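Local coordinates for putative cell adhesion protein (PDB 4H40), which is a fimbrillin-like protein of a gut bacterium that probably serves as a building block of pili involved in cell adhesion, at residues B[186-191]-B[301-306]; B[268-273]-B[281-286]. All coordinates share one frame; numbering follows the deposited sequence.

Overall arrangement
Interactions 1 and 2 belong to two facing sheets that share one hydrophobic core. Interaction 1 pairs 186-191 with 301-306 in parallel, strands distant in sequence, while interaction 2 is the antiparallel pairing within the hairpin of strands 266-275 and 278-287. Their centres lie about 13 Å apart, and they meet by side-chain packing: V188 rests on L271 and L273, F186 on V269, and V303 against the phenol oxygen of Y282. Chemistry follows place. Inward, interaction 1 offers valine and alanine, whereas interaction 2 adds leucine, tyrosine and selenomethionine; outward, interaction 1 presents R189 and T302, whereas interaction 2 presents serine, amide and leucine side chains, with its outer strand reaching the second subunit.

Interaction 1: residues B[186-191]-B[301-306]; sequences FTVRAG and ATVKIS
V188 and V303 meet on the buried face of this parallel strand pair, where V188 CG1 comes to 3.6 Å from V303 CG2. The branches that touch differ: CG1 of V188 is anti to its backbone N (chi1 -175°), while the touching CG2 of V303 stands beside its own backbone N. A301, on the same face, turns only a methyl inward.

Four backbone hydrogen bonds zigzag between the strands. A301 N gives to T187 O at 2.7 Å, and R189 N returns a bond to A301 O, so the carbonyl and amide of A301 flank its partner V188. R189 plays the same part one step on: its O accepts V303 N at 3.0 Å. The last bond, from G191 N to V303 O at 2.9 Å, is more bent, 135° at the hydrogen, where the first strand runs out into loop.

On the outer face R189 lies across T302. Its aliphatic part does the touching, with CB 3.9 Å from T302 OG1, and the extended chain carries the guanidinium away from the partner strand. T302 turns its other branch, CG2, to the CA of G191 at 3.9 Å.

Strand 177-190 is bonded on its other edge to strand 251-257, through F186 with A253 and V188 with L251, and strand 296-305 is hydrogen-bonded on its other edge to the antiparallel strand 310-321, through T302 with T313 and K304 with V311. Beneath the buried face lie strands 197-207 and 266-275, so this is a parallel junction in one wall of a beta-sandwich, consistent with the transthyretin-like clan of fimbrillins.

Interaction 2: residues B[268-273]-B[281-286]; sequences SVLLNL and QYQMLL
N272 and Q281 stand side by side on the outer face of the hairpin, both side chains pointing the same way, with their amide planes turned 54° apart. Q281 NE2 reaches N272 OD1 at 2.9 Å, but the bond is weak, 127° at the hydrogen. The stronger hold on N272 is from its ND2 to the carbonyl of G203. Q281 CG is anti to its backbone N (chi1 -175°) and the chain runs on extended; its NE2 also lies 3.5 Å from L270 CD1. The other methyl of L270, CD2, crosses obliquely over Q283 at CB, 3.6 Å away. Farther along this face S268 CB touches both Q283 OE1 and L285 CD2.

Turned inward are V269, L271, L273, Y282, M284 and L286. V269 and M284 pair directly, CB to CB, and V269 CG2 also meets L286 CD1 at 3.9 Å. The SE of M284, a selenomethionine, lies 4.1 Å from L271 CD1, the two side chains crossing at a slant. At the other end L273 and Y282 cross at about a right angle, CD1 approaching ring atom CE2 at 4.2 Å, while the phenol oxygen bonds T310 OG1.

The backbones bond in two reciprocal pairs, V269 with M284 and L271 with Y282; M284 N to V269 O is 2.8 Å.

Strand 266-275 is hydrogen-bonded on its far edge to 197-207, and the inward residues pack against strands 177-190, 296-305 and 310-321 of the facing sheet. Strand 278-287 is the outermost of its sheet within the chain, and there Q281 N bonds N322 OD1 of the second subunit.

Interaction 1: residues B[186-191]-B[301-306]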
loop_
_atom_site.group_PDB
_atom_site.type_symbol
_atom_site.label_atom_id
_atom_site.label_comp_id
_atom_site.label_asym_id
_atom_site.label_seq_id
_atom_site.Cartn_x
_atom_site.Cartn_y
_atom_site.Cartn_z
ATOM N N PHE B 186 8.701 -10.969 3.878
ATOM C CA PHE B 186 7.311 -11.373 3.772
ATOM C C PHE B 186 7.010 -12.374 4.898
ATOM O O PHE B 186 7.694 -13.392 5.038
ATOM C CB PHE B 186 7.012 -11.971 2.379
ATOM C CG PHE B 186 7.504 -11.088 1.239
ATOM C CD1 PHE B 186 6.716 -10.054 0.745
ATOM C CD2 PHE B 186 8.764 -11.261 0.702
ATOM C CE1 PHE B 186 7.193 -9.203 -0.243
ATOM C CE2 PHE B 186 9.243 -10.400 -0.289
ATOM C CZ PHE B 186 8.464 -9.371 -0.741
ATOM N N THR B 187 6.045 -12.004 5.763
ATOM C CA THR B 187 5.490 -12.852 6.793
ATOM C C THR B 187 4.139 -13.276 6.243
ATOM O O THR B 187 3.320 -12.398 5.919
ATOM C CB THR B 187 5.422 -12.143 8.152
ATOM O OG1 THR B 187 6.730 -11.723 8.548
ATOM C CG2 THR B 187 4.828 -13.024 9.227
ATOM N N VAL B 188 3.952 -14.598 6.011
ATOM C CA VAL B 188 2.678 -15.153 5.498
ATOM C C VAL B 188 1.983 -15.879 6.637
ATOM O O VAL B 188 2.495 -16.891 7.121
ATOM C CB VAL B 188 2.833 -16.076 4.268
ATOM C CG1 VAL B 188 1.473 -16.483 3.739
ATOM C CG2 VAL B 188 3.683 -15.428 3.175
ATOM N N ARG B 189 0.842 -15.352 7.085
ATOM C CA ARG B 189 0.081 -15.933 8.185
ATOM C C ARG B 189 -0.969 -16.920 7.699
ATOM O O ARG B 189 -1.512 -16.765 6.604
ATOM C CB ARG B 189 -0.600 -14.832 8.977
ATOM C CG ARG B 189 0.313 -13.983 9.830
ATOM C CD ARG B 189 -0.497 -12.930 10.532
ATOM N NE ARG B 189 0.339 -12.071 11.371
ATOM C CZ ARG B 189 0.042 -10.814 11.697
ATOM N NH1 ARG B 189 -1.076 -10.246 11.249
ATOM N NH2 ARG B 189 0.868 -10.109 12.460
ATOM N N ALA B 190 -1.267 -17.931 8.523
ATOM C CA ALA B 190 -2.298 -18.928 8.241
ATOM C C ALA B 190 -3.597 -18.443 8.877
ATOM O O ALA B 190 -3.734 -18.438 10.111
ATOM C CB ALA B 190 -1.888 -20.277 8.793
ATOM N N GLY B 191 -4.481 -17.921 8.035
ATOM C CA GLY B 191 -5.753 -17.348 8.454
ATOM C C GLY B 191 -6.885 -18.347 8.535
ATOM O O GLY B 191 -6.654 -19.558 8.646
ATOM N N ALA B 301 1.328 -10.726 5.090
ATOM C CA ALA B 301 0.246 -11.226 4.270
ATOM C C ALA B 301 -0.531 -12.335 5.034
ATOM O O ALA B 301 0.068 -13.039 5.842
ATOM C CB ALA B 301 0.801 -11.735 2.944
ATOM N N THR B 302 -1.855 -12.464 4.811
ATOM C CA THR B 302 -2.649 -13.507 5.448
ATOM C C THR B 302 -3.373 -14.298 4.388
ATOM O O THR B 302 -4.041 -13.708 3.557
ATOM C CB THR B 302 -3.631 -12.903 6.459
ATOM O OG1 THR B 302 -2.905 -12.144 7.415
ATOM C CG2 THR B 302 -4.463 -13.947 7.159
ATOM N N VAL B 303 -3.263 -15.624 4.431
ATOM C CA VAL B 303 -3.990 -16.519 3.525
ATOM C C VAL B 303 -5.310 -16.893 4.213
ATOM O O VAL B 303 -5.294 -17.428 5.318
ATOM C CB VAL B 303 -3.162 -17.759 3.105
ATOM C CG1 VAL B 303 -3.918 -18.598 2.083
ATOM C CG2 VAL B 303 -1.830 -17.338 2.529
ATOM N N LYS B 304 -6.443 -16.559 3.584
ATOM C CA LYS B 304 -7.792 -16.800 4.111
ATOM C C LYS B 304 -8.617 -17.650 3.173
ATOM O O LYS B 304 -8.377 -17.610 1.972
ATOM C CB LYS B 304 -8.530 -15.448 4.274
ATOM C CG LYS B 304 -8.228 -14.694 5.556
ATOM C CD LYS B 304 -8.835 -13.299 5.553
ATOM C CE LYS B 304 -8.272 -12.452 6.671
ATOM N NZ LYS B 304 -8.601 -11.007 6.523
ATOM N N ILE B 305 -9.633 -18.356 3.703
ATOM C CA ILE B 305 -10.664 -19.063 2.928
ATOM C C ILE B 305 -11.964 -18.262 3.123
ATOM O O ILE B 305 -12.457 -18.193 4.258
ATOM C CB ILE B 305 -10.856 -20.569 3.273
ATOM C CG1 ILE B 305 -9.526 -21.357 3.451
ATOM C CG2 ILE B 305 -11.839 -21.245 2.305
ATOM C CD1 ILE B 305 -8.658 -21.594 2.240
ATOM N N SER B 306 -12.483 -17.618 2.047
ATOM C CA SER B 306 -13.715 -16.818 2.108
ATOM C C SER B 306 -14.970 -17.698 2.052
ATOM O O SER B 306 -15.888 -17.533 2.874
ATOM C CB SER B 306 -13.745 -15.768 1.012
ATOM O OG SER B 306 -13.014 -14.631 1.439
#

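Interaction 2: residues B[268-273]-B[281-286]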
loop_
_atom_site.group_PDB
_atom_site.type_symbol
_atom_site.label_atom_id
_atom_site.label_comp_id
_atom_site.label_asym_id
_atom_site.label_seq_id
_atom_site.Cartn_x
_atom_site.Cartn_y
_atom_site.Cartn_z
ATOM N N SER B 268 6.530 -6.877 -9.152
ATOM C CA SER B 268 5.597 -7.964 -8.872
ATOM C C SER B 268 6.256 -8.954 -7.904
ATOM O O SER B 268 7.470 -9.187 -7.952
ATOM C CB SER B 268 5.118 -8.660 -10.137
ATOM O OG SER B 268 5.887 -9.794 -10.489
ATOM N N VAL B 269 5.441 -9.484 -6.995
ATOM C CA VAL B 269 5.805 -10.453 -5.974
ATOM C C VAL B 269 4.854 -11.655 -6.140
ATOM O O VAL B 269 3.658 -11.532 -5.874
ATOM C CB VAL B 269 5.767 -9.843 -4.546
ATOM C CG1 VAL B 269 6.035 -10.904 -3.491
ATOM C CG2 VAL B 269 6.776 -8.718 -4.401
ATOM N N LEU B 270 5.385 -12.798 -6.622
ATOM C CA LEU B 270 4.590 -14.014 -6.780
ATOM C C LEU B 270 4.866 -14.997 -5.655
ATOM O O LEU B 270 5.974 -15.499 -5.547
ATOM C CB LEU B 270 4.877 -14.706 -8.110
ATOM C CG LEU B 270 4.223 -14.215 -9.354
ATOM C CD1 LEU B 270 4.676 -15.076 -10.504
ATOM C CD2 LEU B 270 2.728 -14.298 -9.252
ATOM N N LEU B 271 3.848 -15.318 -4.872
ATOM C CA LEU B 271 3.971 -16.259 -3.777
ATOM C C LEU B 271 3.390 -17.578 -4.210
ATOM O O LEU B 271 2.218 -17.639 -4.547
ATOM C CB LEU B 271 3.261 -15.724 -2.522
ATOM C CG LEU B 271 3.761 -14.377 -1.991
ATOM C CD1 LEU B 271 2.981 -13.219 -2.606
ATOM C CD2 LEU B 271 3.662 -14.310 -0.517
ATOM N N ASN B 272 4.229 -18.622 -4.275
ATOM C CA ASN B 272 3.848 -19.985 -4.633
ATOM C C ASN B 272 3.795 -20.774 -3.355
ATOM O O ASN B 272 4.841 -21.067 -2.756
ATOM C CB ASN B 272 4.829 -20.569 -5.630
ATOM C CG ASN B 272 4.966 -19.735 -6.870
ATOM O OD1 ASN B 272 4.162 -19.829 -7.777
ATOM N ND2 ASN B 272 5.973 -18.891 -6.917
ATOM N N LEU B 273 2.569 -21.013 -2.858
ATOM C CA LEU B 273 2.374 -21.670 -1.569
ATOM C C LEU B 273 1.491 -22.887 -1.690
ATOM O O LEU B 273 0.655 -22.979 -2.597
ATOM C CB LEU B 273 1.740 -20.680 -0.554
ATOM C CG LEU B 273 2.374 -19.285 -0.406
ATOM C CD1 LEU B 273 1.468 -18.334 0.351
ATOM C CD2 LEU B 273 3.737 -19.354 0.254
ATOM N N GLN B 281 -1.019 -19.741 -6.087
ATOM C CA GLN B 281 -0.140 -18.664 -6.510
ATOM C C GLN B 281 -0.897 -17.327 -6.336
ATOM O O GLN B 281 -2.064 -17.217 -6.689
ATOM C CB GLN B 281 0.363 -18.878 -7.948
ATOM C CG GLN B 281 1.403 -17.847 -8.436
ATOM C CD GLN B 281 1.870 -18.089 -9.853
ATOM O OE1 GLN B 281 1.092 -18.113 -10.812
ATOM N NE2 GLN B 281 3.171 -18.235 -10.023
ATOM N N TYR B 282 -0.230 -16.342 -5.752
ATOM C CA TYR B 282 -0.764 -15.016 -5.488
ATOM C C TYR B 282 0.196 -13.988 -5.975
ATOM O O TYR B 282 1.396 -14.117 -5.756
ATOM C CB TYR B 282 -1.007 -14.790 -3.979
ATOM C CG TYR B 282 -1.816 -15.879 -3.335
ATOM C CD1 TYR B 282 -3.196 -15.914 -3.467
ATOM C CD2 TYR B 282 -1.201 -16.895 -2.607
ATOM C CE1 TYR B 282 -3.952 -16.923 -2.881
ATOM C CE2 TYR B 282 -1.946 -17.919 -2.026
ATOM C CZ TYR B 282 -3.322 -17.935 -2.179
ATOM O OH TYR B 282 -4.075 -18.933 -1.609
ATOM N N GLN B 283 -0.318 -12.934 -6.575
ATOM C CA GLN B 283 0.535 -11.873 -7.060
ATOM C C GLN B 283 0.266 -10.552 -6.368
ATOM O O GLN B 283 -0.881 -10.085 -6.343
ATOM C CB GLN B 283 0.362 -11.693 -8.570
ATOM C CG GLN B 283 1.116 -10.492 -9.097
ATOM C CD GLN B 283 1.099 -10.450 -10.576
ATOM O OE1 GLN B 283 2.136 -10.608 -11.215
ATOM N NE2 GLN B 283 -0.079 -10.248 -11.146
HETATM N N MSE B 284 1.341 -9.923 -5.867
HETATM C CA MSE B 284 1.306 -8.581 -5.319
HETATM C C MSE B 284 1.967 -7.653 -6.357
HETATM O O MSE B 284 3.155 -7.837 -6.624
HETATM C CB MSE B 284 2.033 -8.486 -3.972
HETATM C CG MSE B 284 1.376 -9.188 -2.811
HETATM SE SE MSE B 284 2.656 -9.365 -1.270
HETATM C CE MSE B 284 3.468 -7.676 -1.362
ATOM N N LEU B 285 1.220 -6.693 -6.976
ATOM C CA LEU B 285 1.857 -5.739 -7.872
ATOM C C LEU B 285 2.087 -4.485 -7.073
ATOM O O LEU B 285 1.139 -3.951 -6.518
ATOM C CB LEU B 285 1.051 -5.489 -9.135
ATOM C CG LEU B 285 1.327 -6.482 -10.275
ATOM C CD1 LEU B 285 0.138 -6.561 -11.212
ATOM C CD2 LEU B 285 2.569 -6.103 -11.070
ATOM N N LEU B 286 3.357 -4.098 -6.901
ATOM C CA LEU B 286 3.780 -2.968 -6.079
ATOM C C LEU B 286 4.380 -1.857 -6.922
ATOM O O LEU B 286 5.441 -1.987 -7.542
ATOM C CB LEU B 286 4.765 -3.421 -4.992
ATOM C CG LEU B 286 4.383 -4.701 -4.214
ATOM C CD1 LEU B 286 5.556 -5.211 -3.340
ATOM C CD2 LEU B 286 3.092 -4.517 -3.440
#